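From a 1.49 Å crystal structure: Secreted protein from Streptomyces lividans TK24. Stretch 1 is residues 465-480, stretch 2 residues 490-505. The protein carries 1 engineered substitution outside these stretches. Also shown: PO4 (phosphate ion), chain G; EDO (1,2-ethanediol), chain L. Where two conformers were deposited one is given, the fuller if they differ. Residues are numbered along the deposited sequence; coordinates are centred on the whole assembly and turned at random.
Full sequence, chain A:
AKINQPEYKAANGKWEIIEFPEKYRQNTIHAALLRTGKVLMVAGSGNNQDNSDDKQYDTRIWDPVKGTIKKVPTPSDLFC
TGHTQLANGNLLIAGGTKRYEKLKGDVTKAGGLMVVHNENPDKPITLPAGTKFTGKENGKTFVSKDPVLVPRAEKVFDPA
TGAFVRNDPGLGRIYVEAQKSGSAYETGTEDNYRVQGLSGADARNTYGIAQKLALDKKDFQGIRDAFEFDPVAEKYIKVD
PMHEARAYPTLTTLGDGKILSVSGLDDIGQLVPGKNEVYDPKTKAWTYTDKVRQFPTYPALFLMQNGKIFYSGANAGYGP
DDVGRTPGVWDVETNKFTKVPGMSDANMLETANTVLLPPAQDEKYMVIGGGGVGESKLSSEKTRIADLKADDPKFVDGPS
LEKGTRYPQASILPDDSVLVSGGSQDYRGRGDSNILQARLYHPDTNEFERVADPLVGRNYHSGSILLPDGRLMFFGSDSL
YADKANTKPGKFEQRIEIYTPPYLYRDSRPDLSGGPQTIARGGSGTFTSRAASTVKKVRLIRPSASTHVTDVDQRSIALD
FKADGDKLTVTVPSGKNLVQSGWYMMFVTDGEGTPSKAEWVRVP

Stretch 1, residues 465-480: ILLPDGRLMFFGSDSL
Stretch 2 (490-505) GKFEQRIEIYTPPYLY

Strands 472-476 and 496-500 run antiparallel, their axes at 154° and 4.7 Å apart at closest approach. Leu472 pairs with Tyr499 and Phe474 with Glu497 as hydrogen-bonded pairs (CA-CA 5.1 Å each), and Met473 faces Ile498 as the non-hydrogen-bonded pair between them (CA-CA 4.6 Å). Leu472 N donates to Tyr499 O (3.0 Å) and Tyr499 N to Leu472 O (2.8 Å); Phe474 N donates to Glu497 O (2.8 Å) and Glu497 N to Phe474 O (3.1 Å). Phi and psi stay near -105 to -130° and 130 to 150° through these pairs, so side chains alternate between the faces of the sheet.

Met473 and Ile498 share one face. Met473 has chi1 -175° (t), which brings CG to 3.5 Å from Ile496 CG2; chi2 and chi3 are both m (-87°, -75°). Met473 CB lies 3.9 Å from Ile498 CD1. Ile498, m, m, directs that CD1 also to Leu467 CD1 (4.3 Å). Ile496 is m, m as well, and its CD1 packs 3.6 Å from Phe475 CB; the Phe475 ring, at chi1 64° (p), leads away from stretch 2. The other face carries Leu472, Phe474, Glu497 and Tyr499. Leu472 has chi1 -64° (m) but chi2 102°, between wells; its CD1 lies at the edge of the Tyr499 ring, 4.3 Å from Tyr499 CD2, and 3.8 Å from Pro501 CG. Tyr499 is t (178°), its ring leading away from stretch 1, and Phe474, m (-78°), sets CE1 4.2 Å from Tyr499 CB.

Before the strand, a type I turn spans Leu467 to Gly470. Gly470 (phi 87°, psi -2°) occupies a conformation in which a CB would jam against the preceding carbonyl and lie 3.6 Å from Tyr503 CE1. Tyr503, at chi1 59° (p), donates from OH to Gly470 O (2.7 Å). Arg471 extends m, t, t with chi4 81°, so that NE donates to Thr500 OG1 (2.9 Å) while Leu504 CD1 covers one guanidinium face, 3.6 Å from Arg471 CZ. Asp469, p at 74°, accepts from Arg471 N at OD1 (3.0 Å) and forms a salt bridge from OD2 to Arg471 NH1 (2.9 Å). Arg471 NH1 donates to phosphate O2 and Arg471 NH2 to phosphate O4 (2.7 Å each).

Beyond Phe475 the regular pairing gives way to water. Water 2 accepts from Gly476 N (3.0 Å) and donates to Glu493 O (2.7 Å) and Arg495 O (2.8 Å). Glu493, t, p, curls its carboxylate back to Arg495: OE2 accepts from Arg495 N (3.0 Å) and NE (2.9 Å), the latter a salt bridge. Direct pairing resumes with Glu493 N to Ser477 O (2.9 Å). Phe492, t at -161°, places a ring face over Ser477 O and CD2 3.4 Å from Asp478 CG. Finally, Gly490 N donates to Leu480 O (2.9 Å); a CB on Gly490 would clash with Ser479 O at 2.0 Å.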

# COMPACT_ATOMS: atom_id res chain seq x y z
N ILE A 465 -12.07 0.61 -2.81
CA ILE A 465 -12.18 1.91 -3.44
C ILE A 465 -13.60 2.46 -3.26
O ILE A 465 -14.57 1.82 -3.68
CB ILE A 465 -11.97 1.75 -4.98
CG1 ILE A 465 -10.64 1.04 -5.30
CG2 ILE A 465 -12.11 3.08 -5.72
CD1 ILE A 465 -9.45 1.89 -5.01
N LEU A 466 -13.70 3.66 -2.70
CA LEU A 466 -14.97 4.40 -2.69
C LEU A 466 -15.30 4.90 -4.09
O LEU A 466 -14.45 5.47 -4.77
CB LEU A 466 -14.88 5.60 -1.76
CG LEU A 466 -16.06 6.57 -1.69
CD1 LEU A 466 -17.32 5.88 -1.15
CD2 LEU A 466 -15.73 7.83 -0.90
N LEU A 467 -16.53 4.70 -4.52
CA LEU A 467 -16.99 5.12 -5.82
C LEU A 467 -17.81 6.40 -5.72
O LEU A 467 -18.38 6.70 -4.66
CB LEU A 467 -17.83 4.00 -6.45
CG LEU A 467 -17.16 2.64 -6.56
CD1 LEU A 467 -18.11 1.57 -7.04
CD2 LEU A 467 -15.97 2.67 -7.48
N PRO A 468 -17.99 7.10 -6.85
CA PRO A 468 -18.76 8.35 -6.84
C PRO A 468 -20.21 8.22 -6.43
O PRO A 468 -20.79 9.18 -5.94
CB PRO A 468 -18.58 8.88 -8.27
CG PRO A 468 -17.25 8.34 -8.69
CD PRO A 468 -17.21 6.96 -8.10
N ASP A 469 -20.77 7.03 -6.55
CA ASP A 469 -22.16 6.83 -6.12
C ASP A 469 -22.30 6.53 -4.66
O ASP A 469 -23.43 6.34 -4.16
CB ASP A 469 -22.85 5.79 -7.00
CG ASP A 469 -22.41 4.38 -6.72
OD1 ASP A 469 -21.39 4.16 -6.07
OD2 ASP A 469 -23.08 3.41 -7.19
N GLY A 470 -21.18 6.49 -3.92
CA GLY A 470 -21.19 6.19 -2.49
C GLY A 470 -21.13 4.71 -2.13
O GLY A 470 -21.11 4.38 -0.95
N ARG A 471 -21.11 3.84 -3.12
CA ARG A 471 -20.82 2.43 -2.89
C ARG A 471 -19.33 2.23 -3.00
O ARG A 471 -18.61 3.13 -3.39
CB ARG A 471 -21.54 1.55 -3.89
CG ARG A 471 -23.06 1.68 -3.78
CD ARG A 471 -23.79 0.78 -4.78
NE ARG A 471 -25.23 0.87 -4.58
CZ ARG A 471 -26.00 1.84 -5.05
NH1 ARG A 471 -25.51 2.84 -5.78
NH2 ARG A 471 -27.29 1.85 -4.76
N LEU A 472 -18.90 1.04 -2.63
CA LEU A 472 -17.46 0.72 -2.59
C LEU A 472 -17.17 -0.56 -3.32
O LEU A 472 -17.92 -1.54 -3.22
CB LEU A 472 -16.99 0.62 -1.16
CG LEU A 472 -17.11 1.94 -0.42
CD1 LEU A 472 -18.33 1.94 0.51
CD2 LEU A 472 -15.86 2.26 0.37
N MET A 473 -16.05 -0.58 -4.03
CA MET A 473 -15.61 -1.76 -4.74
C MET A 473 -14.46 -2.39 -3.97
O MET A 473 -13.55 -1.69 -3.51
CB MET A 473 -15.17 -1.42 -6.15
CG MET A 473 -14.79 -2.60 -6.99
SD MET A 473 -13.09 -3.14 -6.85
CE MET A 473 -12.30 -1.85 -7.80
N PHE A 474 -14.50 -3.71 -3.86
CA PHE A 474 -13.48 -4.51 -3.21
C PHE A 474 -12.90 -5.48 -4.21
O PHE A 474 -13.61 -6.06 -5.03
CB PHE A 474 -14.09 -5.27 -2.03
CG PHE A 474 -14.29 -4.42 -0.81
CD1 PHE A 474 -15.31 -3.45 -0.77
CD2 PHE A 474 -13.48 -4.57 0.32
CE1 PHE A 474 -15.50 -2.63 0.36
CE2 PHE A 474 -13.70 -3.77 1.43
CZ PHE A 474 -14.67 -2.79 1.45
N PHE A 475 -11.57 -5.66 -4.18
CA PHE A 475 -10.90 -6.50 -5.15
C PHE A 475 -9.79 -7.31 -4.53
O PHE A 475 -9.32 -7.02 -3.42
CB PHE A 475 -10.29 -5.63 -6.27
CG PHE A 475 -9.21 -4.71 -5.79
CD1 PHE A 475 -7.87 -5.14 -5.75
CD2 PHE A 475 -9.50 -3.42 -5.37
CE1 PHE A 475 -6.86 -4.30 -5.30
CE2 PHE A 475 -8.48 -2.59 -4.91
CZ PHE A 475 -7.16 -3.04 -4.88
N GLY A 476 -9.32 -8.29 -5.27
CA GLY A 476 -8.13 -9.02 -4.96
C GLY A 476 -8.30 -10.16 -4.00
O GLY A 476 -9.43 -10.59 -3.76
N SER A 477 -7.15 -10.65 -3.54
CA SER A 477 -6.90 -11.64 -2.48
C SER A 477 -6.12 -12.81 -3.00
O SER A 477 -6.57 -13.53 -3.91
CB SER A 477 -8.15 -12.17 -1.79
OG SER A 477 -7.71 -12.80 -0.60
N ASP A 478 -4.97 -13.04 -2.39
CA ASP A 478 -3.97 -13.95 -2.90
C ASP A 478 -3.54 -14.91 -1.83
O ASP A 478 -2.42 -14.86 -1.32
CB ASP A 478 -2.82 -13.08 -3.42
CG ASP A 478 -1.89 -13.77 -4.39
OD1 ASP A 478 -2.04 -15.00 -4.67
OD2 ASP A 478 -1.03 -13.07 -4.96
N SER A 479 -4.43 -15.83 -1.49
CA SER A 479 -4.11 -16.83 -0.48
C SER A 479 -2.96 -17.72 -0.90
O SER A 479 -2.85 -18.08 -2.08
CB SER A 479 -5.30 -17.74 -0.25
OG SER A 479 -6.42 -17.06 0.29
N LEU A 480 -2.14 -18.08 0.08
CA LEU A 480 -0.99 -18.96 -0.22
C LEU A 480 -1.45 -20.38 -0.52
O LEU A 480 -0.88 -21.02 -1.38
CB LEU A 480 0.01 -18.95 0.92
CG LEU A 480 1.30 -19.78 0.73
CD1 LEU A 480 2.04 -19.39 -0.51
CD2 LEU A 480 2.12 -19.61 1.97
N GLY A 490 -2.81 -21.86 -3.42
CA GLY A 490 -3.93 -20.98 -3.55
C GLY A 490 -4.07 -20.48 -4.97
O GLY A 490 -3.11 -20.50 -5.77
N LYS A 491 -5.27 -20.00 -5.28
CA LYS A 491 -5.60 -19.41 -6.56
C LYS A 491 -6.07 -17.99 -6.31
O LYS A 491 -6.90 -17.77 -5.44
CB LYS A 491 -6.71 -20.21 -7.26
CG LYS A 491 -6.30 -21.65 -7.56
CD LYS A 491 -7.33 -22.35 -8.43
CE LYS A 491 -6.90 -23.76 -8.79
NZ LYS A 491 -6.66 -24.58 -7.57
N PHE A 492 -5.54 -17.05 -7.08
CA PHE A 492 -5.88 -15.65 -6.91
C PHE A 492 -7.39 -15.44 -7.07
O PHE A 492 -8.01 -15.98 -7.97
CB PHE A 492 -5.08 -14.82 -7.92
CG PHE A 492 -5.01 -13.37 -7.56
CD1 PHE A 492 -6.11 -12.52 -7.77
CD2 PHE A 492 -3.86 -12.86 -6.99
CE1 PHE A 492 -6.06 -11.20 -7.39
CE2 PHE A 492 -3.81 -11.51 -6.63
CZ PHE A 492 -4.91 -10.69 -6.82
N GLU A 493 -7.95 -14.58 -6.22
CA GLU A 493 -9.35 -14.25 -6.20
C GLU A 493 -9.62 -13.21 -7.27
O GLU A 493 -9.19 -12.07 -7.18
CB GLU A 493 -9.74 -13.74 -4.81
CG GLU A 493 -11.17 -13.27 -4.72
CD GLU A 493 -12.11 -14.44 -4.99
OE1 GLU A 493 -12.25 -15.32 -4.09
OE2 GLU A 493 -12.64 -14.47 -6.11
N GLN A 494 -10.38 -13.60 -8.30
CA GLN A 494 -10.70 -12.72 -9.41
C GLN A 494 -12.07 -12.09 -9.32
O GLN A 494 -12.41 -11.23 -10.11
CB GLN A 494 -10.52 -13.48 -10.76
CG GLN A 494 -9.10 -13.99 -10.96
CD GLN A 494 -8.86 -14.48 -12.37
OE1 GLN A 494 -9.75 -15.14 -12.95
NE2 GLN A 494 -7.68 -14.19 -12.93
N ARG A 495 -12.83 -12.44 -8.29
CA ARG A 495 -14.11 -11.82 -8.12
C ARG A 495 -13.95 -10.41 -7.52
O ARG A 495 -13.01 -10.14 -6.76
CB ARG A 495 -15.00 -12.66 -7.24
CG ARG A 495 -15.40 -13.98 -7.89
CD ARG A 495 -16.19 -14.84 -6.93
NE ARG A 495 -15.37 -15.28 -5.84
CZ ARG A 495 -15.80 -15.94 -4.78
NH1 ARG A 495 -17.11 -16.20 -4.65
NH2 ARG A 495 -14.96 -16.29 -3.82
N ILE A 496 -14.91 -9.54 -7.85
CA ILE A 496 -15.01 -8.19 -7.37
C ILE A 496 -16.31 -8.12 -6.54
O ILE A 496 -17.27 -8.79 -6.93
CB ILE A 496 -15.06 -7.31 -8.64
CG1 ILE A 496 -13.78 -7.48 -9.46
CG2 ILE A 496 -15.25 -5.84 -8.32
CD1 ILE A 496 -12.53 -7.05 -8.68
N GLU A 497 -16.36 -7.32 -5.49
CA GLU A 497 -17.60 -7.10 -4.76
C GLU A 497 -17.90 -5.61 -4.75
O GLU A 497 -16.98 -4.77 -4.73
CB GLU A 497 -17.52 -7.58 -3.33
CG GLU A 497 -17.76 -9.05 -3.11
CD GLU A 497 -17.81 -9.41 -1.61
OE1 GLU A 497 -16.77 -9.63 -1.01
OE2 GLU A 497 -18.90 -9.50 -1.03
N ILE A 498 -19.18 -5.29 -4.70
CA ILE A 498 -19.63 -3.95 -4.38
C ILE A 498 -20.36 -3.97 -3.06
O ILE A 498 -21.25 -4.82 -2.88
CB ILE A 498 -20.60 -3.46 -5.44
CG1 ILE A 498 -19.93 -3.52 -6.78
CG2 ILE A 498 -21.12 -2.06 -5.15
CD1 ILE A 498 -18.74 -2.69 -6.92
N TYR A 499 -19.99 -3.09 -2.16
CA TYR A 499 -20.68 -2.90 -0.93
C TYR A 499 -21.54 -1.66 -1.01
O TYR A 499 -21.07 -0.56 -1.33
CB TYR A 499 -19.72 -2.82 0.27
CG TYR A 499 -20.43 -2.59 1.58
CD1 TYR A 499 -21.29 -3.56 2.10
CD2 TYR A 499 -20.32 -1.40 2.26
CE1 TYR A 499 -21.96 -3.35 3.27
CE2 TYR A 499 -20.96 -1.17 3.47
CZ TYR A 499 -21.85 -2.14 3.94
OH TYR A 499 -22.47 -1.87 5.13
N THR A 500 -22.81 -1.79 -0.65
CA THR A 500 -23.74 -0.67 -0.58
C THR A 500 -23.98 -0.40 0.91
O THR A 500 -24.56 -1.24 1.62
CB THR A 500 -25.08 -1.04 -1.25
OG1 THR A 500 -24.87 -1.29 -2.62
CG2 THR A 500 -26.06 0.08 -1.12
N PRO A 501 -23.54 0.74 1.42
CA PRO A 501 -23.62 0.97 2.87
C PRO A 501 -25.08 1.23 3.32
O PRO A 501 -25.93 1.53 2.48
CB PRO A 501 -22.73 2.22 3.10
CG PRO A 501 -21.81 2.20 1.91
CD PRO A 501 -22.61 1.71 0.77
N PRO A 502 -25.33 1.20 4.61
CA PRO A 502 -26.69 1.43 5.12
C PRO A 502 -27.30 2.74 4.64
O PRO A 502 -28.52 2.83 4.42
CB PRO A 502 -26.46 1.51 6.62
CG PRO A 502 -25.26 0.66 6.88
CD PRO A 502 -24.39 0.85 5.68
N TYR A 503 -26.46 3.76 4.42
CA TYR A 503 -26.97 5.08 4.02
C TYR A 503 -27.67 5.13 2.67
O TYR A 503 -28.33 6.15 2.37
CB TYR A 503 -25.90 6.18 4.18
CG TYR A 503 -24.58 6.05 3.41
CD1 TYR A 503 -24.54 5.66 2.09
CD2 TYR A 503 -23.39 6.39 4.01
CE1 TYR A 503 -23.36 5.56 1.39
CE2 TYR A 503 -22.18 6.31 3.31
CZ TYR A 503 -22.18 5.89 2.01
OH TYR A 503 -20.98 5.81 1.32
N LEU A 504 -27.56 4.07 1.86
CA LEU A 504 -28.31 4.01 0.63
C LEU A 504 -29.60 3.20 0.75
O LEU A 504 -30.29 3.04 -0.26
CB LEU A 504 -27.46 3.49 -0.49
CG LEU A 504 -26.26 4.39 -0.82
CD1 LEU A 504 -25.60 3.93 -2.09
CD2 LEU A 504 -26.61 5.88 -0.90
N TYR A 505 -29.91 2.75 1.95
CA TYR A 505 -31.15 1.97 2.26
C TYR A 505 -32.07 2.72 3.19
O TYR A 505 -32.73 2.12 4.06
CB TYR A 505 -30.77 0.63 2.86
CG TYR A 505 -30.18 -0.30 1.86
CD1 TYR A 505 -30.99 -0.91 0.88
CD2 TYR A 505 -28.80 -0.57 1.82
CE1 TYR A 505 -30.46 -1.75 -0.07
CE2 TYR A 505 -28.27 -1.44 0.88
CZ TYR A 505 -29.09 -2.02 -0.09
OH TYR A 505 -28.62 -2.87 -1.06
P PO4 G . -28.52 4.98 -6.35
O1 PO4 G . -29.20 5.09 -7.70
O2 PO4 G . -27.01 4.95 -6.64
O3 PO4 G . -28.90 6.15 -5.47
O4 PO4 G . -28.98 3.76 -5.60
C1 EDO L . 1.75 -17.86 -4.54
O1 EDO L . 2.71 -16.81 -4.52
C2 EDO L . 0.44 -17.53 -5.23
O2 EDO L . -0.56 -18.52 -4.83
O HOH W 1 -12.19 -9.69 -3.90
O HOH W 2 -10.40 -9.67 -7.65
O HOH W 3 -6.82 -16.21 -3.06